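Local coordinates for methyltransferase domain-containing protein (Serratia marcescens, PDB 7CLU), which probably transfers a methyl group from S-adenosyl-L-methionine to a hydroxyl oxygen of a prodigiosin precursor, as a dimeric O-methyltransferase of the Rossmann-like class, at residues D127-W131 against F132-Y136; G243-L246 against H247-P251; Q254-I257 against L258-I261; A289-S292 against L293-V297; I303-A307 against Q308-D312. All coordinates share one frame; numbering follows the deposited sequence.

Interaction 1. Residues D127-W131 against F132-Y136; sequences DDRSW and FDILY
Ser130 OG accepts the backbone N-H of Asp133 at 2.9 Å, the capping bond that starts helix 131-137. A serine suits this N-cap because its short side chain folds back over the first turn: OG stands between the backbone N and the carbonyl carbon (chi1 82°), where it can meet an amide that has no helical carbonyl before it. The carbonyl of Ser130 then takes Ile134 N at 3.0 Å, and that of Trp131 takes Leu135 N, so the regular bonding begins at once. On one side of this turn the Leu135 methyl CD2 lies over a face of the Trp131 indole, 4.1 Å from the centroid of the six-membered ring and 19° off its normal, a CH-pi contact. On another, Ile134 CG1 sits above the Arg129 guanidinium, 3.8 Å from CZ, covering one face of the cation with hydrocarbon. Asp127 holds that cation in place by a salt bridge and should fix its rotation: NE of Arg129 gives a nearly in-plane bond to the syn lone pair of Asp127 OD1 (2.7 Å), while NH2 meets OD2 at a modelled length so short as to be doubtful. The same OD1 receives Arg129 N at 3.0 Å, closing an Asx turn just ahead of the helix. Arg129 NH1 reaches on to Gln137. The whole forms a surface joint between helices 121-125 and 131-137, with Arg121 of the former packing on Trp131 and Ile134.

Interaction 2. Residues G243-L246 against H247-P251; sequences GWML and HDYAP
An offset aromatic stack within one tight turn joins Trp244 to His247, in the loop that leaves strand 239-243 of the Rossmann-like sheet and leads to helix 251-264. His247 is the predicted proton acceptor of the methyl transfer, so this turn probably shapes the catalytic centre. The five-membered ring of the indole and the imidazole are almost parallel, their planes 6° apart and their centroids separated by 3.9 Å. They are slid so that His247 CE1 lies over the pyrrole side of the indole, 3.2 Å from Trp244 NE1. The imidazole gets there because His247 CG sits between its own backbone N and carbonyl carbon (chi1 71°), folding the ring back toward Trp244. His247 NE2 also makes a weak bond to Trp244 O, bent to 123°. The stronger polar partner is at the other nitrogen, where ND1 bonds to Glu304; with the indole on one face, this should fix the rotation of the ring. Tryptophan suits such a place, offering a broad flat surface beside the pocket, and its side chain also approaches Arg331, which binds S-adenosyl-L-homocysteine. The backbone turns through Asp248 N to Met245 O (3.0 Å) and Tyr249 N to Leu246 O (3.0 Å), both i to i+3 bonds with the donor above the carbonyl plane, in keeping with a tight 3-10-like turn. Beyond them the flexible Met245 chain brings its CG into the plane of the Tyr249 ring at the edge, 3.6 Å from CE2.

Interaction 3. Residues Q254-I257 against L258-I261; sequences QLTI and LRNI
Arg259 runs back along helix 251-264 to lie against Leu255, one turn earlier. The helix itself puts its CB 3.3 Å from Leu255 O, and the first torsion, with CG beside the backbone N (chi1 -75°), then sets CG at the same distance from that oxygen. The chain bends at chi3 (-71°), carrying NE past the same oxygen and turning one face of the guanidinium toward it, though well above bonding distance. CZ follows at 4.1 Å from Leu255 CG, and at the tip NH1 touches the isobutyl group, 3.4 Å from Leu255 CD2. The long arginine thus lays its apolar stem on the helix and keeps its charge at the exposed surface, while the leucine methyl CD2 meets the NH1 end of the group. This is i to i+4 packing on the helix of a beta-alpha-beta unit, the connection between parallel strands 239-243 and 270-275 of the Rossmann-like sheet. Backbone bonds underlie it, such as Arg259 N to Leu255 O at 2.8 Å. Next round the helix, Thr256 and Asn260 lie side by side, the methyl CG2 of the threonine 3.7 Å from ND2 of the amide. That ND2 finds its polar partner in the carbonyl of Val227, while OD1 takes Arg263, so a buried asparagine is satisfied at both ends. On the inner side Ile257 and Ile261 point the same way, CG2 to CD1 at 4.1 Å; branched aliphatic chains fill this buried flank, where Ile261 packs on Phe271 of strand 270-275.

Interaction 4. Residues A289-S292 against L293-V297; sequences ALLS and LNMLV
Leu291 O accepts the N-H of Met295 at 2.9 Å, and CG and SD of the same methionine pass alongside this oxygen. The first torsion (chi1 -53°) puts Met295 CG 3.1 Å from Leu291 O, and the bend at chi2 (-40°) keeps SD within 3.7 Å of it. The sulfur is only loosely near the leucine side chain, 4.5 Å from Leu291 CG, and the methyl beyond it turns toward Asp248; the unbranched, flexible methionine chain suits such a bend. The other branch of the contact starts from Leu291 CD1, which meets the CB of Asn294 at 4.2 Å. On a different side of helix 286-298, Leu290 and Leu293 bring their methyls together, CD2 to CD1 at 4.3 Å. The polar groups among these buried chains find partners elsewhere: Asn294 OD1 accepts from the indole NH of Trp107, on helix 93-107, and Ser292 OG bonds to Gln56 of the second subunit and to Glu304 N. Ala289, Leu290 and Leu293 also pack on the second subunit, so the helix is part of the dimer interface as well as a wall beside His247, which Leu291 touches. Backbone bonds and loose apolar touches therefore hold the contact along the helix, whereas Asn294 and Ser292 spend their polar ends on links to other parts of the assembly, and the setting of Ser292 probably depends in part on the dimer.

Interaction 5. Residues I303-A307 against Q308-D312; sequences IESSA and QEYLD
A capping box opens helix 307-316, formed by Ser306 at the N-cap and Glu309 three residues on. Ser306 OG accepts the backbone N-H of Glu309 at 3.2 Å, and in return the carboxylate oxygen OE1 of Glu309 takes Ser306 N at 2.9 Å, met on its anti side and 30° out of the carboxylate plane. Serine and glutamate suit these two places: the short hydroxyl reaches a first-turn amide for which the helix supplies no earlier carbonyl, while the longer acid, with its chain extended beyond CG, can reach back over the turn. The other oxygen, OE2, forms a salt bridge to Lys282, so the acid is held from two sides. Just ahead of the box, Ser305 lays its CB over one face of the Tyr310 ring, a CH-pi contact 4.1 Å from the centroid. In the O-methyltransferase fold this loop follows helix 286-298 and reaches the predicted active site, to which it brings Glu304, the partner of His247. Two waters tie the phenol of Tyr310 into that loop. One bridges the hydroxyl to Ser305 OG and to the carbonyl of Ile303, lying 2.6 Å from Ile303 O; the other lies 2.7 Å from Tyr310 OH, accepts from Ser305 N and probably donates to Glu304 OE1. Tyrosine serves well here, its ring packing on Ser305 while the hydroxyl at its far end joins the water network. Ser305 OG has a further partner in Arg313, and the first turn continues with Leu311 N bonded to Ala307 O at 2.8 Å.

Interaction 1 is the surface contact of the set and touches none of the others. Interactions 3 and 4 are largely buried helix packing, the former against the central sheet and helix 307-316, the latter against other helices and the second subunit. Interactions 2 and 5 are partly buried and converge on the predicted catalytic histidine, joined by His247 to Glu304; Leu291 of interaction 4 adds an apolar wall, and Gln254 of interaction 3 braces the 243-251 loop through Tyr249 O. Interactions 1 and 5 share serine N-caps, but one is backed by an Asp-Arg pair and the other by a capping box with ordered waters, whereas interaction 2 relies on ring stacking.

Interaction 1. Residues D127-W131 against F132-Y136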
# COMPACT_ATOMS: atom_id res chain seq x y z
N ASP A 127 -5.50 -22.79 0.53
CA ASP A 127 -6.90 -23.05 0.20
C ASP A 127 -6.98 -23.39 -1.29
O ASP A 127 -6.78 -22.52 -2.14
CB ASP A 127 -7.76 -21.83 0.54
CG ASP A 127 -9.25 -22.12 0.52
OD1 ASP A 127 -9.65 -23.14 -0.09
OD2 ASP A 127 -10.01 -21.32 1.11
N ASP A 128 -7.27 -24.65 -1.61
CA ASP A 128 -7.36 -25.05 -3.01
C ASP A 128 -8.80 -25.04 -3.53
O ASP A 128 -9.07 -25.67 -4.55
CB ASP A 128 -6.72 -26.42 -3.22
CG ASP A 128 -7.15 -27.42 -2.19
OD1 ASP A 128 -8.26 -27.28 -1.64
OD2 ASP A 128 -6.37 -28.35 -1.91
N ARG A 129 -9.70 -24.34 -2.85
CA ARG A 129 -11.07 -24.21 -3.34
C ARG A 129 -11.18 -23.11 -4.38
O ARG A 129 -10.41 -22.14 -4.37
CB ARG A 129 -12.03 -23.90 -2.19
CG ARG A 129 -12.08 -24.94 -1.11
CD ARG A 129 -12.87 -24.43 0.08
NE ARG A 129 -12.24 -23.27 0.71
CZ ARG A 129 -12.82 -22.53 1.65
NH1 ARG A 129 -14.04 -22.83 2.06
NH2 ARG A 129 -12.17 -21.50 2.17
N SER A 130 -12.16 -23.25 -5.27
CA SER A 130 -12.40 -22.25 -6.29
C SER A 130 -13.03 -21.00 -5.69
O SER A 130 -13.63 -21.02 -4.61
CB SER A 130 -13.29 -22.82 -7.40
OG SER A 130 -14.66 -22.75 -7.04
N TRP A 131 -12.89 -19.89 -6.41
CA TRP A 131 -13.51 -18.64 -5.96
C TRP A 131 -15.01 -18.84 -5.77
O TRP A 131 -15.58 -18.49 -4.74
CB TRP A 131 -13.23 -17.52 -6.97
CG TRP A 131 -13.66 -16.17 -6.49
CD1 TRP A 131 -14.49 -15.29 -7.13
CD2 TRP A 131 -13.26 -15.53 -5.28
NE1 TRP A 131 -14.63 -14.15 -6.39
CE2 TRP A 131 -13.89 -14.27 -5.24
CE3 TRP A 131 -12.43 -15.90 -4.21
CZ2 TRP A 131 -13.72 -13.38 -4.19
CZ3 TRP A 131 -12.27 -15.01 -3.16
CH2 TRP A 131 -12.91 -13.76 -3.16
N PHE A 132 -15.66 -19.46 -6.76
CA PHE A 132 -17.07 -19.76 -6.64
C PHE A 132 -17.36 -20.59 -5.39
O PHE A 132 -18.35 -20.34 -4.70
CB PHE A 132 -17.56 -20.49 -7.88
CG PHE A 132 -19.00 -20.84 -7.81
CD1 PHE A 132 -19.97 -19.89 -8.06
CD2 PHE A 132 -19.39 -22.13 -7.45
CE1 PHE A 132 -21.30 -20.20 -7.98
CE2 PHE A 132 -20.73 -22.45 -7.36
CZ PHE A 132 -21.68 -21.48 -7.62
N ASP A 133 -16.51 -21.58 -5.09
CA ASP A 133 -16.71 -22.40 -3.89
C ASP A 133 -16.72 -21.54 -2.63
O ASP A 133 -17.62 -21.64 -1.80
CB ASP A 133 -15.60 -23.45 -3.77
CG ASP A 133 -15.80 -24.65 -4.70
OD1 ASP A 133 -16.88 -24.76 -5.33
OD2 ASP A 133 -14.86 -25.47 -4.80
N ILE A 134 -15.69 -20.70 -2.48
CA ILE A 134 -15.53 -19.92 -1.25
C ILE A 134 -16.72 -18.98 -1.05
O ILE A 134 -17.20 -18.80 0.08
CB ILE A 134 -14.18 -19.17 -1.27
CG1 ILE A 134 -13.03 -20.18 -1.28
CG2 ILE A 134 -14.05 -18.24 -0.07
CD1 ILE A 134 -11.72 -19.64 -1.84
N LEU A 135 -17.24 -18.42 -2.14
CA LEU A 135 -18.35 -17.47 -2.05
C LEU A 135 -19.66 -18.16 -1.71
O LEU A 135 -20.42 -17.69 -0.85
CB LEU A 135 -18.49 -16.70 -3.36
CG LEU A 135 -17.46 -15.64 -3.74
CD1 LEU A 135 -18.13 -14.55 -4.54
CD2 LEU A 135 -16.78 -15.07 -2.49
N TYR A 136 -19.97 -19.26 -2.42
CA TYR A 136 -21.20 -20.02 -2.20
C TYR A 136 -21.25 -20.57 -0.78
O TYR A 136 -22.33 -20.66 -0.19
CB TYR A 136 -21.27 -21.16 -3.22
CG TYR A 136 -22.67 -21.65 -3.59
CD1 TYR A 136 -23.29 -22.66 -2.87
CD2 TYR A 136 -23.33 -21.13 -4.70
CE1 TYR A 136 -24.54 -23.12 -3.21
CE2 TYR A 136 -24.60 -21.58 -5.06
CZ TYR A 136 -25.20 -22.58 -4.31
OH TYR A 136 -26.45 -23.03 -4.67

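Interaction 2. Residues G243-L246 against H247-P251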
# COMPACT_ATOMS: atom_id res chain seq x y z
N GLY A 243 -25.59 -5.25 -10.76
CA GLY A 243 -24.72 -4.22 -10.22
C GLY A 243 -23.28 -4.65 -9.98
O GLY A 243 -23.01 -5.34 -9.00
N TRP A 244 -22.37 -4.27 -10.88
CA TRP A 244 -20.92 -4.37 -10.67
C TRP A 244 -20.47 -5.80 -10.37
O TRP A 244 -19.66 -6.03 -9.48
CB TRP A 244 -20.48 -3.40 -9.56
CG TRP A 244 -19.10 -2.89 -9.74
CD1 TRP A 244 -18.32 -2.98 -10.86
CD2 TRP A 244 -18.31 -2.23 -8.75
NE1 TRP A 244 -17.10 -2.40 -10.63
CE2 TRP A 244 -17.07 -1.93 -9.34
CE3 TRP A 244 -18.54 -1.85 -7.42
CZ2 TRP A 244 -16.04 -1.28 -8.64
CZ3 TRP A 244 -17.52 -1.18 -6.73
CH2 TRP A 244 -16.30 -0.91 -7.35
N MET A 245 -20.98 -6.76 -11.14
CA MET A 245 -20.66 -8.17 -10.96
C MET A 245 -19.84 -8.77 -12.08
O MET A 245 -19.11 -9.74 -11.85
CB MET A 245 -21.96 -9.00 -10.80
CG MET A 245 -21.72 -10.52 -10.59
SD MET A 245 -23.22 -11.53 -10.39
CE MET A 245 -23.96 -10.67 -9.01
N LEU A 246 -19.92 -8.23 -13.30
CA LEU A 246 -19.29 -8.89 -14.43
C LEU A 246 -17.79 -8.99 -14.23
O LEU A 246 -17.19 -10.04 -14.50
CB LEU A 246 -19.61 -8.13 -15.72
CG LEU A 246 -21.10 -8.08 -16.10
CD1 LEU A 246 -21.34 -7.20 -17.33
CD2 LEU A 246 -21.64 -9.49 -16.35
N HIS A 247 -17.17 -7.92 -13.74
CA HIS A 247 -15.72 -7.91 -13.59
C HIS A 247 -15.22 -8.88 -12.53
O HIS A 247 -14.00 -9.02 -12.38
CB HIS A 247 -15.24 -6.49 -13.26
CG HIS A 247 -15.59 -6.03 -11.88
ND1 HIS A 247 -14.76 -5.24 -11.12
CD2 HIS A 247 -16.70 -6.24 -11.14
CE1 HIS A 247 -15.33 -4.99 -9.96
NE2 HIS A 247 -16.51 -5.59 -9.94
N ASP A 248 -16.10 -9.54 -11.79
CA ASP A 248 -15.68 -10.57 -10.86
C ASP A 248 -15.33 -11.88 -11.57
O ASP A 248 -14.73 -12.76 -10.94
CB ASP A 248 -16.77 -10.83 -9.82
CG ASP A 248 -17.10 -9.59 -9.01
OD1 ASP A 248 -16.22 -8.73 -8.85
OD2 ASP A 248 -18.24 -9.49 -8.52
N TYR A 249 -15.68 -12.01 -12.85
CA TYR A 249 -15.59 -13.27 -13.57
C TYR A 249 -14.79 -13.11 -14.86
O TYR A 249 -14.68 -12.02 -15.43
CB TYR A 249 -16.99 -13.82 -13.90
CG TYR A 249 -17.79 -14.04 -12.65
CD1 TYR A 249 -17.57 -15.16 -11.84
CD2 TYR A 249 -18.74 -13.11 -12.24
CE1 TYR A 249 -18.29 -15.35 -10.68
CE2 TYR A 249 -19.46 -13.29 -11.08
CZ TYR A 249 -19.23 -14.41 -10.30
OH TYR A 249 -19.94 -14.58 -9.14
N ALA A 250 -14.24 -14.23 -15.32
CA ALA A 250 -13.60 -14.25 -16.62
C ALA A 250 -14.61 -13.89 -17.71
O ALA A 250 -15.82 -14.13 -17.55
CB ALA A 250 -12.99 -15.62 -16.91
N PRO A 251 -14.15 -13.30 -18.81
CA PRO A 251 -15.06 -12.97 -19.92
C PRO A 251 -15.96 -14.11 -20.37
O PRO A 251 -17.15 -13.88 -20.66
CB PRO A 251 -14.09 -12.54 -21.03
CG PRO A 251 -12.94 -11.95 -20.27
CD PRO A 251 -12.79 -12.79 -19.03

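Interaction 3. Residues Q254-I257 against L258-I261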
# COMPACT_ATOMS: atom_id res chain seq x y z
N GLN A 254 -18.56 -14.28 -17.98
CA GLN A 254 -19.43 -13.13 -18.20
C GLN A 254 -20.42 -13.41 -19.31
O GLN A 254 -21.61 -13.08 -19.20
CB GLN A 254 -18.59 -11.90 -18.53
CG GLN A 254 -17.63 -11.46 -17.44
CD GLN A 254 -16.97 -10.15 -17.78
OE1 GLN A 254 -17.51 -9.35 -18.56
NE2 GLN A 254 -15.79 -9.90 -17.20
N LEU A 255 -19.96 -14.05 -20.38
CA LEU A 255 -20.84 -14.41 -21.49
C LEU A 255 -21.95 -15.34 -21.03
O LEU A 255 -23.11 -15.19 -21.43
CB LEU A 255 -20.01 -15.05 -22.60
CG LEU A 255 -20.22 -14.65 -24.05
CD1 LEU A 255 -19.98 -13.15 -24.22
CD2 LEU A 255 -19.28 -15.46 -24.94
N THR A 256 -21.61 -16.31 -20.17
CA THR A 256 -22.62 -17.25 -19.68
C THR A 256 -23.68 -16.54 -18.85
O THR A 256 -24.88 -16.75 -19.05
CB THR A 256 -21.95 -18.35 -18.85
OG1 THR A 256 -21.10 -19.14 -19.69
CG2 THR A 256 -22.99 -19.22 -18.19
N ILE A 257 -23.24 -15.68 -17.92
CA ILE A 257 -24.17 -14.88 -17.12
C ILE A 257 -25.08 -14.06 -18.03
O ILE A 257 -26.30 -14.02 -17.83
CB ILE A 257 -23.38 -13.97 -16.17
CG1 ILE A 257 -22.73 -14.78 -15.04
CG2 ILE A 257 -24.28 -12.90 -15.62
CD1 ILE A 257 -21.49 -14.13 -14.45
N LEU A 258 -24.50 -13.38 -19.02
CA LEU A 258 -25.27 -12.48 -19.87
C LEU A 258 -26.24 -13.25 -20.75
O LEU A 258 -27.38 -12.82 -20.97
CB LEU A 258 -24.33 -11.64 -20.72
CG LEU A 258 -23.48 -10.53 -20.08
CD1 LEU A 258 -22.47 -10.05 -21.10
CD2 LEU A 258 -24.36 -9.37 -19.61
N ARG A 259 -25.79 -14.39 -21.29
CA ARG A 259 -26.69 -15.26 -22.04
C ARG A 259 -27.79 -15.81 -21.13
O ARG A 259 -28.95 -15.92 -21.55
CB ARG A 259 -25.90 -16.39 -22.70
CG ARG A 259 -25.08 -15.95 -23.91
CD ARG A 259 -24.74 -17.13 -24.83
NE ARG A 259 -23.75 -18.01 -24.23
CZ ARG A 259 -22.47 -18.04 -24.60
NH1 ARG A 259 -22.05 -17.24 -25.57
NH2 ARG A 259 -21.62 -18.87 -23.99
N ASN A 260 -27.44 -16.13 -19.88
CA ASN A 260 -28.45 -16.65 -18.96
C ASN A 260 -29.53 -15.61 -18.69
O ASN A 260 -30.72 -15.94 -18.66
CB ASN A 260 -27.79 -17.09 -17.64
CG ASN A 260 -27.13 -18.46 -17.75
OD1 ASN A 260 -27.33 -19.18 -18.72
ND2 ASN A 260 -26.35 -18.82 -16.73
N ILE A 261 -29.13 -14.35 -18.46
CA ILE A 261 -30.10 -13.29 -18.25
C ILE A 261 -30.90 -13.02 -19.53
O ILE A 261 -32.12 -12.84 -19.48
CB ILE A 261 -29.41 -12.01 -17.76
CG1 ILE A 261 -28.82 -12.25 -16.36
CG2 ILE A 261 -30.40 -10.85 -17.77
CD1 ILE A 261 -27.99 -11.10 -15.83

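Interaction 4. Residues A289-S292 against L293-V297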
# COMPACT_ATOMS: atom_id res chain seq x y z
N ALA A 289 -7.57 0.28 -13.04
CA ALA A 289 -6.44 -0.51 -13.51
C ALA A 289 -5.88 -1.39 -12.39
O ALA A 289 -5.57 -2.57 -12.59
CB ALA A 289 -5.37 0.41 -14.08
N LEU A 290 -5.78 -0.83 -11.18
CA LEU A 290 -5.26 -1.61 -10.05
C LEU A 290 -6.31 -2.59 -9.54
O LEU A 290 -5.97 -3.68 -9.07
CB LEU A 290 -4.81 -0.68 -8.93
CG LEU A 290 -3.60 0.18 -9.34
CD1 LEU A 290 -3.38 1.32 -8.36
CD2 LEU A 290 -2.38 -0.70 -9.39
N LEU A 291 -7.59 -2.22 -9.66
CA LEU A 291 -8.65 -3.14 -9.29
C LEU A 291 -8.58 -4.40 -10.14
O LEU A 291 -8.87 -5.50 -9.66
CB LEU A 291 -10.02 -2.48 -9.42
CG LEU A 291 -11.09 -3.32 -8.73
CD1 LEU A 291 -10.74 -3.46 -7.25
CD2 LEU A 291 -12.51 -2.76 -8.94
N SER A 292 -8.20 -4.26 -11.41
CA SER A 292 -8.00 -5.41 -12.28
C SER A 292 -6.96 -6.36 -11.71
O SER A 292 -7.16 -7.59 -11.68
CB SER A 292 -7.59 -4.94 -13.68
OG SER A 292 -7.87 -5.92 -14.66
N LEU A 293 -5.82 -5.81 -11.25
CA LEU A 293 -4.80 -6.64 -10.62
C LEU A 293 -5.32 -7.29 -9.34
O LEU A 293 -4.96 -8.43 -9.03
CB LEU A 293 -3.56 -5.79 -10.33
CG LEU A 293 -2.66 -5.41 -11.50
CD1 LEU A 293 -1.45 -4.56 -11.03
CD2 LEU A 293 -2.17 -6.67 -12.22
N ASN A 294 -6.16 -6.57 -8.59
CA ASN A 294 -6.78 -7.16 -7.41
C ASN A 294 -7.66 -8.35 -7.80
O ASN A 294 -7.70 -9.36 -7.09
CB ASN A 294 -7.59 -6.12 -6.64
CG ASN A 294 -8.08 -6.63 -5.29
OD1 ASN A 294 -7.29 -6.83 -4.38
ND2 ASN A 294 -9.39 -6.82 -5.15
N MET A 295 -8.36 -8.25 -8.92
CA MET A 295 -9.14 -9.39 -9.39
C MET A 295 -8.23 -10.55 -9.77
O MET A 295 -8.57 -11.72 -9.54
CB MET A 295 -10.00 -8.99 -10.58
CG MET A 295 -10.85 -7.79 -10.34
SD MET A 295 -11.56 -7.79 -8.69
CE MET A 295 -12.74 -9.06 -8.90
N LEU A 296 -7.07 -10.25 -10.36
CA LEU A 296 -6.12 -11.27 -10.77
C LEU A 296 -5.65 -12.09 -9.57
O LEU A 296 -5.64 -13.33 -9.62
CB LEU A 296 -4.93 -10.63 -11.48
CG LEU A 296 -3.69 -11.49 -11.70
CD1 LEU A 296 -4.03 -12.63 -12.66
CD2 LEU A 296 -2.54 -10.64 -12.25
N VAL A 297 -5.25 -11.42 -8.49
CA VAL A 297 -4.61 -12.14 -7.38
C VAL A 297 -5.63 -12.86 -6.51
O VAL A 297 -5.25 -13.81 -5.81
CB VAL A 297 -3.77 -11.22 -6.48
CG1 VAL A 297 -2.62 -10.58 -7.28
CG2 VAL A 297 -4.63 -10.17 -5.82

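Interaction 5. Residues I303-A307 against Q308-D312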
# COMPACT_ATOMS: atom_id res chain seq x y z
N ILE A 303 -11.41 -9.56 -14.05
CA ILE A 303 -10.65 -8.62 -14.86
C ILE A 303 -11.54 -7.40 -15.13
O ILE A 303 -12.77 -7.51 -15.11
CB ILE A 303 -10.19 -9.27 -16.17
CG1 ILE A 303 -9.14 -8.42 -16.89
CG2 ILE A 303 -11.38 -9.55 -17.10
CD1 ILE A 303 -8.14 -9.23 -17.75
N GLU A 304 -10.94 -6.23 -15.33
CA GLU A 304 -11.66 -5.07 -15.81
C GLU A 304 -11.55 -5.02 -17.33
O GLU A 304 -10.59 -5.55 -17.91
CB GLU A 304 -11.13 -3.78 -15.17
CG GLU A 304 -11.10 -3.80 -13.62
CD GLU A 304 -12.49 -3.91 -13.01
OE1 GLU A 304 -13.47 -3.48 -13.67
OE2 GLU A 304 -12.62 -4.44 -11.89
N SER A 305 -12.55 -4.42 -17.97
CA SER A 305 -12.64 -4.36 -19.43
C SER A 305 -13.00 -2.95 -19.88
O SER A 305 -13.51 -2.14 -19.10
CB SER A 305 -13.67 -5.36 -19.97
OG SER A 305 -13.52 -6.65 -19.39
N SER A 306 -12.72 -2.66 -21.15
CA SER A 306 -13.17 -1.41 -21.73
C SER A 306 -14.69 -1.44 -21.95
O SER A 306 -15.32 -2.50 -21.94
CB SER A 306 -12.44 -1.13 -23.05
OG SER A 306 -12.67 -2.17 -23.98
N ALA A 307 -15.26 -0.25 -22.12
CA ALA A 307 -16.66 -0.14 -22.52
C ALA A 307 -16.93 -0.97 -23.77
O ALA A 307 -17.88 -1.76 -23.81
CB ALA A 307 -17.03 1.32 -22.75
N GLN A 308 -16.08 -0.83 -24.78
CA GLN A 308 -16.29 -1.57 -26.03
C GLN A 308 -16.27 -3.07 -25.79
O GLN A 308 -17.06 -3.81 -26.38
CB GLN A 308 -15.22 -1.19 -27.06
CG GLN A 308 -15.54 -1.67 -28.46
CD GLN A 308 -16.77 -0.96 -29.04
OE1 GLN A 308 -16.94 0.24 -28.87
NE2 GLN A 308 -17.64 -1.72 -29.68
N GLU A 309 -15.36 -3.54 -24.92
CA GLU A 309 -15.32 -4.96 -24.62
C GLU A 309 -16.62 -5.42 -23.99
O GLU A 309 -17.10 -6.52 -24.28
CB GLU A 309 -14.13 -5.26 -23.71
CG GLU A 309 -12.84 -5.49 -24.48
CD GLU A 309 -11.60 -5.47 -23.59
OE1 GLU A 309 -11.68 -5.00 -22.44
OE2 GLU A 309 -10.53 -5.93 -24.07
N TYR A 310 -17.22 -4.59 -23.13
CA TYR A 310 -18.53 -4.94 -22.58
C TYR A 310 -19.61 -4.91 -23.66
O TYR A 310 -20.48 -5.79 -23.70
CB TYR A 310 -18.90 -3.99 -21.43
CG TYR A 310 -18.18 -4.27 -20.12
CD1 TYR A 310 -18.15 -5.54 -19.56
CD2 TYR A 310 -17.55 -3.22 -19.42
CE1 TYR A 310 -17.48 -5.78 -18.33
CE2 TYR A 310 -16.91 -3.44 -18.21
CZ TYR A 310 -16.88 -4.72 -17.67
OH TYR A 310 -16.23 -4.91 -16.48
N LEU A 311 -19.57 -3.91 -24.54
CA LEU A 311 -20.51 -3.89 -25.65
C LEU A 311 -20.42 -5.16 -26.48
O LEU A 311 -21.45 -5.77 -26.81
CB LEU A 311 -20.26 -2.66 -26.54
CG LEU A 311 -20.62 -1.30 -25.95
CD1 LEU A 311 -20.32 -0.17 -26.92
CD2 LEU A 311 -22.07 -1.28 -25.52
N ASP A 312 -19.19 -5.60 -26.79
CA ASP A 312 -19.00 -6.81 -27.57
C ASP A 312 -19.62 -8.02 -26.88
O ASP A 312 -20.25 -8.86 -27.53
CB ASP A 312 -17.51 -7.07 -27.81
CG ASP A 312 -16.86 -6.01 -28.70
OD1 ASP A 312 -17.58 -5.30 -29.42
OD2 ASP A 312 -15.61 -5.90 -28.67
O HOH W 1 -14.56 -7.20 -17.02
O HOH W 2 -14.36 -3.08 -15.92